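Local coordinates for heme peroxidase (Bacteroides thetaiotaomicron, PDB 2GVK), which probably catalyses the peroxide-dependent oxidation of dyes and related substrates with a heme cofactor, as a dye-decolorizing peroxidase, at residues S50-S55 with F122-I127. Numbering follows the deposited sequence.
Sequences SAMIRS and FEFASI
F124 reaches across to M52, a selenomethionine, and its ring carries most of the contact between the two helices. Its CG lies anti to the backbone N (chi1 -163°), which swings the ring off its own helix and against the backbone turn of M52 and I53. CE2 meets M52 CB at 3.4 Å, while the N of I53 sits at the ring's edge, in its plane, 3.9 Å from CE2. I53 adds its CG1, 4.0 Å from the same CE2. The M52 chain runs extended through chi2, then bends at chi3 and lays its methyl over the ring: CE stands 3.6 Å from the F124 ring centroid and only 9° off the normal, a CH-pi contact. The SE, 4.9 Å from that centroid, approaches obliquely, making this a Met-aromatic pair. F65 and M56 also pack against F124. An alanine in place of F124 would probably leave the M52 methyl without its aromatic face and open a gap against I53. One turn on, in one of two modelled conformers, I127 CG2 lies 3.6 Å from M52 CE, on the side of the methyl away from the ring. I53 and I127 also touch V165 and V220, respectively, of a second subunit. The axes of segments 50-55 and 122-127 pass 11.2 Å apart at 151°: this is near-antiparallel, largely apolar helix packing, joining helices 38-59 and 118-131, to which the segments belong, in the N-terminal ferredoxin-like (dimeric alpha-beta barrel) half of the DyP fold.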
# COMPACT_ATOMS: atom_id res chain seq x y z
N SER A 50 19.07 11.57 -18.40
CA SER A 50 19.22 11.06 -17.05
C SER A 50 18.67 12.07 -16.01
O SER A 50 18.12 11.67 -15.01
CB SER A 50 20.69 10.71 -16.75
OG SER A 50 21.50 11.85 -16.80
N ALA A 51 18.76 13.37 -16.32
CA ALA A 51 18.14 14.41 -15.47
C ALA A 51 16.60 14.29 -15.42
O ALA A 51 15.98 14.48 -14.38
CB ALA A 51 18.53 15.80 -15.96
N MSE A 52 16.00 13.99 -16.57
CA MSE A 52 14.56 13.82 -16.64
C MSE A 52 14.13 12.61 -15.79
O MSE A 52 13.11 12.65 -15.10
CB MSE A 52 14.10 13.64 -18.07
CG MSE A 52 14.26 14.91 -18.93
SE MSE A 52 13.83 14.56 -20.80
CE MSE A 52 11.92 14.06 -20.56
N ILE A 53 14.92 11.53 -15.85
CA ILE A 53 14.66 10.35 -15.04
C ILE A 53 14.87 10.67 -13.57
O ILE A 53 14.05 10.29 -12.72
CB ILE A 53 15.54 9.16 -15.47
CG1 ILE A 53 15.17 8.74 -16.91
CG2 ILE A 53 15.40 7.99 -14.49
CD1 ILE A 53 16.15 7.79 -17.55
N ARG A 54 15.95 11.41 -13.25
CA ARG A 54 16.20 11.81 -11.85
C ARG A 54 15.03 12.59 -11.29
O ARG A 54 14.67 12.41 -10.15
CB ARG A 54 17.47 12.68 -11.74
CG ARG A 54 18.74 11.91 -11.63
CD ARG A 54 19.89 12.82 -11.16
NE ARG A 54 20.31 13.76 -12.21
CZ ARG A 54 21.08 13.42 -13.25
NH1 ARG A 54 21.54 12.19 -13.39
NH2 ARG A 54 21.41 14.34 -14.16
N SER A 55 14.50 13.50 -12.09
CA SER A 55 13.37 14.31 -11.67
C SER A 55 12.17 13.44 -11.29
O SER A 55 11.61 13.55 -10.18
CB SER A 55 13.00 15.31 -12.77
OG SER A 55 11.86 16.07 -12.41
N PHE A 122 2.92 9.65 -19.07
CA PHE A 122 2.44 10.79 -19.86
C PHE A 122 3.29 12.02 -19.61
O PHE A 122 3.67 12.71 -20.53
CB PHE A 122 0.96 11.12 -19.56
CG PHE A 122 0.56 12.49 -19.98
CD1 PHE A 122 0.30 12.76 -21.30
CD2 PHE A 122 0.52 13.54 -19.06
CE1 PHE A 122 -0.00 14.04 -21.70
CE2 PHE A 122 0.19 14.82 -19.46
CZ PHE A 122 -0.05 15.08 -20.79
N GLU A 123 3.58 12.29 -18.35
CA GLU A 123 4.35 13.48 -18.00
C GLU A 123 5.69 13.50 -18.76
O GLU A 123 6.05 14.48 -19.42
CB GLU A 123 4.58 13.52 -16.48
CG GLU A 123 5.53 14.61 -15.99
CD GLU A 123 4.86 15.93 -15.88
OE1 GLU A 123 3.82 16.13 -16.55
OE2 GLU A 123 5.34 16.76 -15.07
N PHE A 124 6.42 12.41 -18.66
CA PHE A 124 7.71 12.28 -19.30
C PHE A 124 7.57 12.41 -20.82
O PHE A 124 8.30 13.15 -21.47
CB PHE A 124 8.32 10.91 -18.94
CG PHE A 124 9.82 10.81 -19.21
CD1 PHE A 124 10.28 10.46 -20.46
CD2 PHE A 124 10.76 11.04 -18.18
CE1 PHE A 124 11.63 10.32 -20.70
CE2 PHE A 124 12.09 10.90 -18.41
CZ PHE A 124 12.54 10.52 -19.67
N ALA A 125 6.60 11.70 -21.38
CA ALA A 125 6.38 11.74 -22.80
C ALA A 125 6.02 13.14 -23.32
O ALA A 125 6.42 13.51 -24.40
CB ALA A 125 5.30 10.72 -23.20
N SER A 126 5.28 13.91 -22.52
CA SER A 126 4.89 15.25 -22.93
C SER A 126 6.12 16.16 -23.00
O SER A 126 6.21 17.02 -23.88
CB SER A 126 3.82 15.83 -21.98
OG SER A 126 4.37 16.21 -20.73
N ILE A 127 7.06 15.96 -22.10
CA ILE A 127 8.27 16.76 -22.11
C ILE A 127 9.13 16.39 -23.34
O ILE A 127 9.67 17.27 -23.99
CB ILE A 127 9.04 16.62 -20.79
CG1 ILE A 127 8.20 17.24 -19.64
CG2 ILE A 127 10.39 17.29 -20.89
CD1 ILE A 127 8.62 16.81 -18.27